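Local coordinates for integral membrane indolylacetylinositol arabinosyltransferase EmbB (Mycolicibacterium smegmatis MC2 155, PDB 7BVC), which probably transfers arabinose as an integral membrane arabinosyltransferase, polymerising it into the arabinan of cell-wall arabinogalactan, and is bound here by the drug ethambutol, at residues 152-161 with 176-187; 372-383 with 692-703. All coordinates share one frame; numbering follows the deposited sequence.

Contact 1 (152-161 with 176-187); sequences SNLDGTYADF and QRTGYPDPNLRP
Strands 157-159 and 178-180 run antiparallel with their axes 4.7 Å apart, Y158 and G179 forming a non-hydrogen-bonded pair between two hydrogen-bonded ones: A159 with T178, where A159 N reaches T178 O at 2.9 Å, nearly straight at 169°, and T178 N returns the bond to A159 O, and T157 with Y180, where Y180 N binds T157 O well but the reverse bond is weak.

On the Y158 side of the ladder, R177 forms a cation-pi stack. Its guanidinium rests on one face of the Y158 ring, with R177 CZ 3.8 Å from the ring centroid and the two planes only 14° apart; NH2 sits toward the rim, over CG. An extended chain with CG trans to the backbone N (chi1 173°) carries the group there, passing alongside D160, whose OD1 makes a long salt bridge to NE. G179, across from Y158, has no side chain to stand in the way where its CA lies 3.1 Å from T157 O, a CA-H...O contact. The whole forms a two-stranded beta hairpin with a long connection, within the concanavalin-like domain of the Emb family. On the face carrying A159 and T178, both side chains touch A133.

Past Y180, an inverse gamma turn centred on P181 places its ring near the hydroxyl of Y158, with Y158 OH 3.6 Å from P181 CB. T157 OG1 then makes a weak bond to L185 O, and L154 CD2 meets R186 NH1 at 3.3 Å, while R186 NE is held by the carbonyl of P76.

Contact 2 (372-383 with 692-703); sequences AAGLVLLGAWMP and PVAAGFMVVVMM
L375 of helix 372-381 projects at helix 692-703, and its side chain traces the interface in three steps. Its CB meets the CB of A695 at 3.8 Å, where the small alanine admits the leucine close to the helix backbone. CG then turns to lie trans to the carbonyl carbon (chi1 -70°), and the chain forks. Branch CD1 reaches down to the backbone, 3.3 Å from P692 O and also beside the N of G696, while CD2 lies at the looser distance of 4.5 Å from V699 CG2.

That same V699 methyl fits against the main chain of the first helix, 3.7 Å from L375 O and near the N of G379, a glycine that presents bare backbone at this point. Farther along, methionines take over: the extended M382 crosses M702 obliquely and sends its CE to M703 SD, 3.5 Å away, meeting that side chain at about a right angle. M702, nearly extended but twisted at its last torsion, sets CE against G379 O. At the other end A372 CB touches the ring of P692. The segment axes approach to 8.7 Å and cross at 36°, with no hydrogen bond between them, as expected for apolar packing of predicted transmembrane helices.

Around the pair, helix 586-599 takes A372 and V376 of the first helix, helix 527-545 receives A695 through F531, and helix 264-279 meets M703 through I275 and W276.

How the contacts relate
The two contacts stand on opposite sides of the chain's centre, some 64 Å apart between their centres, and share no element. Contact 1 is local, joining strands linked by under twenty residues in the concanavalin-like domain, and is only partly buried; contact 2 brings together predicted transmembrane helices separated by some three hundred residues and is largely buried, with no touching residue exposed. Their chemistry follows their place. Backbone hydrogen bonds and a charged group on an aromatic face hold 152-161 to 176-187, whereas 372-383 and 692-703 meet through methyls, alanine and methionine sulfur, laid partly on backbone atoms. Glycine matters for close approach in contact 1, whereas at G379 the geometry imposes no such need.

Contact 1 (152-161 with 176-187)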
loop_
_atom_site.group_PDB
_atom_site.type_symbol
_atom_site.label_atom_id
_atom_site.label_comp_id
_atom_site.label_asym_id
_atom_site.label_seq_id
_atom_site.Cartn_x
_atom_site.Cartn_y
_atom_site.Cartn_z
ATOM N N SER B 152 20.310 -19.523 -34.635
ATOM C CA SER B 152 19.506 -19.249 -33.446
ATOM C C SER B 152 18.068 -18.992 -33.868
ATOM O O SER B 152 17.793 -18.004 -34.554
ATOM C CB SER B 152 20.063 -18.053 -32.673
ATOM O OG SER B 152 19.266 -17.764 -31.537
ATOM N N ASN B 153 17.158 -19.869 -33.459
ATOM C CA ASN B 153 15.749 -19.763 -33.828
ATOM C C ASN B 153 14.909 -20.356 -32.701
ATOM O O ASN B 153 15.392 -20.537 -31.578
ATOM C CB ASN B 153 15.496 -20.437 -35.187
ATOM C CG ASN B 153 16.153 -21.794 -35.296
ATOM O OD1 ASN B 153 16.659 -22.332 -34.313
ATOM N ND2 ASN B 153 16.152 -22.356 -36.496
ATOM N N LEU B 154 13.641 -20.655 -32.997
ATOM C CA LEU B 154 12.719 -21.187 -32.000
ATOM C C LEU B 154 13.081 -22.591 -31.536
ATOM O O LEU B 154 12.541 -23.043 -30.521
ATOM C CB LEU B 154 11.293 -21.195 -32.553
ATOM C CG LEU B 154 10.591 -19.859 -32.793
ATOM C CD1 LEU B 154 9.287 -20.085 -33.533
ATOM C CD2 LEU B 154 10.329 -19.168 -31.473
ATOM N N ASP B 155 13.966 -23.290 -32.246
ATOM C CA ASP B 155 14.395 -24.611 -31.798
ATOM C C ASP B 155 15.465 -24.500 -30.719
ATOM O O ASP B 155 15.365 -25.135 -29.665
ATOM C CB ASP B 155 14.913 -25.424 -32.984
ATOM C CG ASP B 155 13.818 -25.768 -33.971
ATOM O OD1 ASP B 155 12.651 -25.892 -33.543
ATOM O OD2 ASP B 155 14.123 -25.909 -35.173
ATOM N N GLY B 156 16.493 -23.700 -30.968
ATOM C CA GLY B 156 17.541 -23.494 -29.991
ATOM C C GLY B 156 18.735 -22.835 -30.638
ATOM O O GLY B 156 18.828 -22.714 -31.863
ATOM N N THR B 157 19.661 -22.408 -29.786
ATOM C CA THR B 157 20.893 -21.776 -30.234
ATOM C C THR B 157 21.954 -22.851 -30.429
ATOM O O THR B 157 22.256 -23.603 -29.496
ATOM C CB THR B 157 21.365 -20.732 -29.223
ATOM O OG1 THR B 157 20.238 -19.989 -28.743
ATOM C CG2 THR B 157 22.354 -19.780 -29.865
ATOM N N TYR B 158 22.524 -22.923 -31.631
ATOM C CA TYR B 158 23.457 -23.991 -31.972
ATOM C C TYR B 158 24.583 -23.439 -32.831
ATOM O O TYR B 158 24.336 -22.856 -33.895
ATOM C CB TYR B 158 22.739 -25.139 -32.685
ATOM C CG TYR B 158 22.013 -26.063 -31.733
ATOM C CD1 TYR B 158 22.708 -26.999 -30.983
ATOM C CD2 TYR B 158 20.638 -25.986 -31.573
ATOM C CE1 TYR B 158 22.052 -27.838 -30.106
ATOM C CE2 TYR B 158 19.973 -26.821 -30.699
ATOM C CZ TYR B 158 20.687 -27.744 -29.967
ATOM O OH TYR B 158 20.036 -28.583 -29.092
ATOM N N ALA B 159 25.814 -23.631 -32.361
ATOM C CA ALA B 159 27.020 -23.223 -33.064
ATOM C C ALA B 159 27.758 -24.458 -33.568
ATOM O O ALA B 159 28.027 -25.389 -32.798
ATOM C CB ALA B 159 27.926 -22.394 -32.154
ATOM N N ASP B 160 28.061 -24.462 -34.859
ATOM C CA ASP B 160 28.727 -25.551 -35.549
ATOM C C ASP B 160 30.095 -25.087 -36.026
ATOM O O ASP B 160 30.262 -23.940 -36.452
ATOM C CB ASP B 160 27.911 -26.029 -36.752
ATOM C CG ASP B 160 26.572 -26.603 -36.355
ATOM O OD1 ASP B 160 26.453 -27.096 -35.219
ATOM O OD2 ASP B 160 25.637 -26.561 -37.177
ATOM N N PHE B 161 31.053 -26.006 -35.994
ATOM C CA PHE B 161 32.445 -25.715 -36.313
ATOM C C PHE B 161 32.910 -26.614 -37.448
ATOM O O PHE B 161 33.920 -27.311 -37.313
ATOM C CB PHE B 161 33.340 -25.907 -35.089
ATOM C CG PHE B 161 33.356 -24.737 -34.154
ATOM C CD1 PHE B 161 32.402 -24.610 -33.160
ATOM C CD2 PHE B 161 34.332 -23.764 -34.264
ATOM C CE1 PHE B 161 32.420 -23.533 -32.299
ATOM C CE2 PHE B 161 34.352 -22.687 -33.406
ATOM C CZ PHE B 161 33.397 -22.572 -32.422
ATOM N N GLN B 176 31.615 -30.828 -33.531
ATOM C CA GLN B 176 31.685 -29.721 -32.588
ATOM C C GLN B 176 30.366 -28.960 -32.468
ATOM O O GLN B 176 30.354 -27.844 -31.937
ATOM C CB GLN B 176 32.819 -28.774 -32.993
ATOM C CG GLN B 176 33.361 -27.896 -31.873
ATOM C CD GLN B 176 33.938 -28.694 -30.724
ATOM O OE1 GLN B 176 34.791 -29.558 -30.919
ATOM N NE2 GLN B 176 33.478 -28.405 -29.512
ATOM N N ARG B 177 29.263 -29.529 -32.949
ATOM C CA ARG B 177 27.961 -28.896 -32.788
ATOM C C ARG B 177 27.627 -28.765 -31.311
ATOM O O ARG B 177 27.496 -29.769 -30.605
ATOM C CB ARG B 177 26.890 -29.710 -33.505
ATOM C CG ARG B 177 25.479 -29.217 -33.265
ATOM C CD ARG B 177 24.552 -29.707 -34.354
ATOM N NE ARG B 177 23.329 -28.916 -34.421
ATOM C CZ ARG B 177 22.240 -29.160 -33.702
ATOM N NH1 ARG B 177 22.214 -30.179 -32.855
ATOM N NH2 ARG B 177 21.172 -28.385 -33.831
ATOM N N THR B 178 27.487 -27.529 -30.840
ATOM C CA THR B 178 27.261 -27.294 -29.422
ATOM C C THR B 178 26.206 -26.215 -29.247
ATOM O O THR B 178 26.175 -25.240 -30.000
ATOM C CB THR B 178 28.560 -26.880 -28.718
ATOM O OG1 THR B 178 29.551 -27.896 -28.905
ATOM C CG2 THR B 178 28.337 -26.680 -27.226
ATOM N N GLY B 179 25.345 -26.384 -28.251
ATOM C CA GLY B 179 24.345 -25.364 -27.989
ATOM C C GLY B 179 23.311 -25.830 -26.991
ATOM O O GLY B 179 23.580 -26.694 -26.151
ATOM N N TYR B 180 22.125 -25.234 -27.094
ATOM C CA TYR B 180 21.031 -25.517 -26.184
ATOM C C TYR B 180 19.709 -25.420 -26.929
ATOM O O TYR B 180 19.541 -24.516 -27.763
ATOM C CB TYR B 180 21.028 -24.557 -24.993
ATOM C CG TYR B 180 22.239 -24.696 -24.098
ATOM C CD1 TYR B 180 23.394 -23.968 -24.343
ATOM C CD2 TYR B 180 22.229 -25.561 -23.014
ATOM C CE1 TYR B 180 24.502 -24.096 -23.535
ATOM C CE2 TYR B 180 23.332 -25.695 -22.199
ATOM C CZ TYR B 180 24.466 -24.959 -22.463
ATOM O OH TYR B 180 25.571 -25.086 -21.656
ATOM N N PRO B 181 18.758 -26.329 -26.661
ATOM C CA PRO B 181 17.441 -26.281 -27.302
ATOM C C PRO B 181 16.441 -25.409 -26.545
ATOM O O PRO B 181 15.345 -25.850 -26.184
ATOM C CB PRO B 181 17.018 -27.753 -27.306
ATOM C CG PRO B 181 17.623 -28.291 -26.052
ATOM C CD PRO B 181 18.909 -27.524 -25.813
ATOM N N ASP B 182 16.816 -24.157 -26.299
ATOM C CA ASP B 182 15.981 -23.218 -25.570
ATOM C C ASP B 182 15.469 -22.140 -26.510
ATOM O O ASP B 182 16.275 -21.482 -27.181
ATOM C CB ASP B 182 16.773 -22.579 -24.424
ATOM C CG ASP B 182 15.889 -22.145 -23.274
ATOM O OD1 ASP B 182 14.708 -22.546 -23.244
ATOM O OD2 ASP B 182 16.379 -21.403 -22.397
ATOM N N PRO B 183 14.153 -21.929 -26.595
ATOM C CA PRO B 183 13.632 -20.866 -27.462
ATOM C C PRO B 183 13.729 -19.476 -26.859
ATOM O O PRO B 183 13.399 -18.500 -27.545
ATOM C CB PRO B 183 12.170 -21.274 -27.667
ATOM C CG PRO B 183 11.822 -21.998 -26.417
ATOM C CD PRO B 183 13.072 -22.714 -25.974
ATOM N N ASN B 184 14.164 -19.355 -25.606
ATOM C CA ASN B 184 14.321 -18.067 -24.946
ATOM C C ASN B 184 15.763 -17.580 -24.961
ATOM O O ASN B 184 16.122 -16.699 -24.173
ATOM C CB ASN B 184 13.806 -18.144 -23.509
ATOM C CG ASN B 184 12.298 -18.243 -23.435
ATOM O OD1 ASN B 184 11.585 -17.638 -24.235
ATOM N ND2 ASN B 184 11.802 -19.008 -22.471
ATOM N N LEU B 185 16.598 -18.135 -25.839
ATOM C CA LEU B 185 17.993 -17.739 -25.962
ATOM C C LEU B 185 18.238 -16.917 -27.223
ATOM O O LEU B 185 19.341 -16.928 -27.774
ATOM C CB LEU B 185 18.904 -18.966 -25.943
ATOM C CG LEU B 185 19.379 -19.477 -24.581
ATOM C CD1 LEU B 185 20.516 -20.466 -24.755
ATOM C CD2 LEU B 185 19.804 -18.328 -23.685
ATOM N N ARG B 186 17.222 -16.212 -27.694
ATOM C CA ARG B 186 17.384 -15.373 -28.874
ATOM C C ARG B 186 17.936 -14.013 -28.463
ATOM O O ARG B 186 17.350 -13.347 -27.604
ATOM C CB ARG B 186 16.056 -15.212 -29.604
ATOM C CG ARG B 186 15.367 -16.532 -29.890
ATOM C CD ARG B 186 14.573 -16.498 -31.182
ATOM N NE ARG B 186 13.374 -15.674 -31.078
ATOM C CZ ARG B 186 12.290 -16.007 -30.387
ATOM N NH1 ARG B 186 12.245 -17.151 -29.720
ATOM N NH2 ARG B 186 11.247 -15.189 -30.355
ATOM N N PRO B 187 19.047 -13.572 -29.047
ATOM C CA PRO B 187 19.711 -12.359 -28.559
ATOM C C PRO B 187 18.886 -11.114 -28.841
ATOM O O PRO B 187 17.959 -11.105 -29.651
ATOM C CB PRO B 187 21.024 -12.347 -29.342
ATOM C CG PRO B 187 20.701 -13.065 -30.601
ATOM C CD PRO B 187 19.733 -14.145 -30.216
#

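Contact 2 (372-383 with 692-703)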
loop_
_atom_site.group_PDB
_atom_site.type_symbol
_atom_site.label_atom_id
_atom_site.label_comp_id
_atom_site.label_asym_id
_atom_site.label_seq_id
_atom_site.Cartn_x
_atom_site.Cartn_y
_atom_site.Cartn_z
ATOM N N ALA B 372 -27.904 21.489 -7.574
ATOM C CA ALA B 372 -27.134 20.351 -7.087
ATOM C C ALA B 372 -26.594 19.523 -8.242
ATOM O O ALA B 372 -25.418 19.143 -8.251
ATOM C CB ALA B 372 -27.998 19.491 -6.167
ATOM N N ALA B 373 -27.442 19.231 -9.231
ATOM C CA ALA B 373 -26.997 18.460 -10.386
ATOM C C ALA B 373 -25.850 19.163 -11.104
ATOM O O ALA B 373 -24.816 18.550 -11.396
ATOM C CB ALA B 373 -28.166 18.223 -11.340
ATOM N N GLY B 374 -26.012 20.459 -11.380
ATOM C CA GLY B 374 -24.965 21.189 -12.078
ATOM C C GLY B 374 -23.661 21.228 -11.306
ATOM O O GLY B 374 -22.586 20.975 -11.859
ATOM N N LEU B 375 -23.738 21.534 -10.009
ATOM C CA LEU B 375 -22.522 21.675 -9.214
ATOM C C LEU B 375 -21.821 20.337 -9.022
ATOM O O LEU B 375 -20.587 20.276 -9.037
ATOM C CB LEU B 375 -22.852 22.316 -7.868
ATOM C CG LEU B 375 -23.240 23.792 -7.945
ATOM C CD1 LEU B 375 -23.682 24.306 -6.589
ATOM C CD2 LEU B 375 -22.091 24.623 -8.486
ATOM N N VAL B 376 -22.577 19.251 -8.855
ATOM C CA VAL B 376 -21.936 17.949 -8.703
ATOM C C VAL B 376 -21.333 17.490 -10.023
ATOM O O VAL B 376 -20.248 16.892 -10.040
ATOM C CB VAL B 376 -22.934 16.920 -8.141
ATOM C CG1 VAL B 376 -22.319 15.535 -8.125
ATOM C CG2 VAL B 376 -23.351 17.312 -6.738
ATOM N N LEU B 377 -21.995 17.774 -11.148
ATOM C CA LEU B 377 -21.397 17.475 -12.445
ATOM C C LEU B 377 -20.080 18.221 -12.619
ATOM O O LEU B 377 -19.080 17.644 -13.059
ATOM C CB LEU B 377 -22.372 17.831 -13.565
ATOM C CG LEU B 377 -21.815 17.791 -14.988
ATOM C CD1 LEU B 377 -21.743 16.363 -15.494
ATOM C CD2 LEU B 377 -22.661 18.645 -15.911
ATOM N N LEU B 378 -20.059 19.507 -12.263
ATOM C CA LEU B 378 -18.825 20.284 -12.355
ATOM C C LEU B 378 -17.741 19.708 -11.451
ATOM O O LEU B 378 -16.593 19.528 -11.875
ATOM C CB LEU B 378 -19.097 21.743 -11.996
ATOM C CG LEU B 378 -19.500 22.673 -13.139
ATOM C CD1 LEU B 378 -19.517 24.109 -12.660
ATOM C CD2 LEU B 378 -18.558 22.508 -14.311
ATOM N N GLY B 379 -18.087 19.415 -10.197
ATOM C CA GLY B 379 -17.098 18.926 -9.253
ATOM C C GLY B 379 -16.553 17.557 -9.598
ATOM O O GLY B 379 -15.420 17.232 -9.238
ATOM N N ALA B 380 -17.342 16.736 -10.288
ATOM C CA ALA B 380 -16.859 15.433 -10.722
ATOM C C ALA B 380 -16.153 15.477 -12.069
ATOM O O ALA B 380 -15.363 14.576 -12.367
ATOM C CB ALA B 380 -18.017 14.434 -10.787
ATOM N N TRP B 381 -16.413 16.499 -12.885
ATOM C CA TRP B 381 -15.751 16.620 -14.177
ATOM C C TRP B 381 -14.418 17.350 -14.100
ATOM O O TRP B 381 -13.514 17.046 -14.885
ATOM C CB TRP B 381 -16.667 17.350 -15.164
ATOM C CG TRP B 381 -16.269 17.170 -16.591
ATOM C CD1 TRP B 381 -15.306 17.857 -17.267
ATOM C CD2 TRP B 381 -16.825 16.238 -17.523
ATOM N NE1 TRP B 381 -15.226 17.410 -18.562
ATOM C CE2 TRP B 381 -16.150 16.416 -18.744
ATOM C CE3 TRP B 381 -17.829 15.270 -17.442
ATOM C CZ2 TRP B 381 -16.444 15.662 -19.874
ATOM C CZ3 TRP B 381 -18.120 14.526 -18.565
ATOM C CH2 TRP B 381 -17.432 14.724 -19.764
ATOM N N MET B 382 -14.276 18.306 -13.177
ATOM C CA MET B 382 -13.087 19.157 -13.162
ATOM C C MET B 382 -11.788 18.381 -12.969
ATOM O O MET B 382 -10.891 18.494 -13.822
ATOM C CB MET B 382 -13.260 20.250 -12.104
ATOM C CG MET B 382 -14.140 21.406 -12.530
ATOM S SD MET B 382 -14.156 22.725 -11.305
ATOM C CE MET B 382 -15.090 23.972 -12.180
ATOM N N PRO B 383 -11.603 17.596 -11.902
ATOM C CA PRO B 383 -10.280 17.019 -11.643
ATOM C C PRO B 383 -9.960 15.763 -12.438
ATOM O O PRO B 383 -8.833 15.267 -12.334
ATOM C CB PRO B 383 -10.344 16.705 -10.146
ATOM C CG PRO B 383 -11.750 16.325 -9.939
ATOM C CD PRO B 383 -12.563 17.206 -10.851
ATOM N N PRO B 692 -26.271 21.308 -2.446
ATOM C CA PRO B 692 -25.771 22.365 -3.343
ATOM C C PRO B 692 -24.694 23.227 -2.711
ATOM O O PRO B 692 -23.721 23.581 -3.384
ATOM C CB PRO B 692 -27.033 23.174 -3.663
ATOM C CG PRO B 692 -28.129 22.212 -3.526
ATOM C CD PRO B 692 -27.745 21.317 -2.392
ATOM N N VAL B 693 -24.832 23.564 -1.430
ATOM C CA VAL B 693 -23.833 24.397 -0.767
ATOM C C VAL B 693 -22.526 23.631 -0.604
ATOM O O VAL B 693 -21.438 24.156 -0.879
ATOM C CB VAL B 693 -24.367 24.898 0.586
ATOM C CG1 VAL B 693 -23.362 25.825 1.242
ATOM C CG2 VAL B 693 -25.703 25.596 0.402
ATOM N N ALA B 694 -22.612 22.377 -0.154
ATOM C CA ALA B 694 -21.413 21.569 0.030
ATOM C C ALA B 694 -20.697 21.283 -1.283
ATOM O O ALA B 694 -19.489 21.027 -1.268
ATOM C CB ALA B 694 -21.764 20.256 0.728
ATOM N N ALA B 695 -21.405 21.315 -2.410
ATOM C CA ALA B 695 -20.755 21.128 -3.703
ATOM C C ALA B 695 -20.191 22.430 -4.261
ATOM O O ALA B 695 -19.092 22.438 -4.834
ATOM C CB ALA B 695 -21.739 20.515 -4.702
ATOM N N GLY B 696 -20.929 23.534 -4.111
ATOM C CA GLY B 696 -20.412 24.822 -4.530
ATOM C C GLY B 696 -19.163 25.223 -3.778
ATOM O O GLY B 696 -18.282 25.881 -4.337
ATOM N N PHE B 697 -19.060 24.827 -2.506
ATOM C CA PHE B 697 -17.839 25.078 -1.752
ATOM C C PHE B 697 -16.631 24.450 -2.439
ATOM O O PHE B 697 -15.613 25.116 -2.667
ATOM C CB PHE B 697 -17.987 24.547 -0.327
ATOM C CG PHE B 697 -16.922 25.028 0.611
ATOM C CD1 PHE B 697 -16.731 26.380 0.824
ATOM C CD2 PHE B 697 -16.112 24.129 1.280
ATOM C CE1 PHE B 697 -15.751 26.827 1.688
ATOM C CE2 PHE B 697 -15.131 24.571 2.143
ATOM C CZ PHE B 697 -14.951 25.921 2.348
ATOM N N MET B 698 -16.732 23.167 -2.793
ATOM C CA MET B 698 -15.611 22.481 -3.426
ATOM C C MET B 698 -15.323 23.043 -4.813
ATOM O O MET B 698 -14.158 23.151 -5.217
ATOM C CB MET B 698 -15.891 20.982 -3.503
ATOM C CG MET B 698 -16.273 20.355 -2.175
ATOM S SD MET B 698 -15.000 20.558 -0.916
ATOM C CE MET B 698 -13.627 19.702 -1.680
ATOM N N VAL B 699 -16.369 23.406 -5.562
ATOM C CA VAL B 699 -16.146 23.972 -6.890
ATOM C C VAL B 699 -15.409 25.303 -6.791
ATOM O O VAL B 699 -14.462 25.563 -7.548
ATOM C CB VAL B 699 -17.479 24.112 -7.643
ATOM C CG1 VAL B 699 -17.267 24.822 -8.965
ATOM C CG2 VAL B 699 -18.097 22.748 -7.875
ATOM N N VAL B 700 -15.821 26.163 -5.856
ATOM C CA VAL B 700 -15.140 27.440 -5.665
ATOM C C VAL B 700 -13.705 27.215 -5.210
ATOM O O VAL B 700 -12.784 27.927 -5.632
ATOM C CB VAL B 700 -15.923 28.315 -4.669
ATOM C CG1 VAL B 700 -15.065 29.461 -4.165
ATOM C CG2 VAL B 700 -17.192 28.844 -5.315
ATOM N N VAL B 701 -13.488 26.217 -4.350
ATOM C CA VAL B 701 -12.135 25.915 -3.892
ATOM C C VAL B 701 -11.245 25.532 -5.067
ATOM O O VAL B 701 -10.120 26.025 -5.197
ATOM C CB VAL B 701 -12.166 24.813 -2.818
ATOM C CG1 VAL B 701 -10.814 24.135 -2.707
ATOM C CG2 VAL B 701 -12.576 25.398 -1.479
ATOM N N MET B 702 -11.739 24.659 -5.951
ATOM C CA MET B 702 -10.946 24.256 -7.113
ATOM C C MET B 702 -10.659 25.439 -8.031
ATOM O O MET B 702 -9.518 25.629 -8.483
ATOM C CB MET B 702 -11.667 23.155 -7.889
ATOM C CG MET B 702 -11.845 21.855 -7.134
ATOM S SD MET B 702 -12.575 20.576 -8.172
ATOM C CE MET B 702 -13.643 19.753 -6.997
ATOM N N MET B 703 -11.687 26.240 -8.331
ATOM C CA MET B 703 -11.500 27.370 -9.233
ATOM C C MET B 703 -10.492 28.367 -8.675
ATOM O O MET B 703 -9.615 28.841 -9.406
ATOM C CB MET B 703 -12.838 28.053 -9.507
ATOM C CG MET B 703 -13.809 27.209 -10.312
ATOM S SD MET B 703 -13.273 26.995 -12.018
ATOM C CE MET B 703 -13.175 28.696 -12.554
#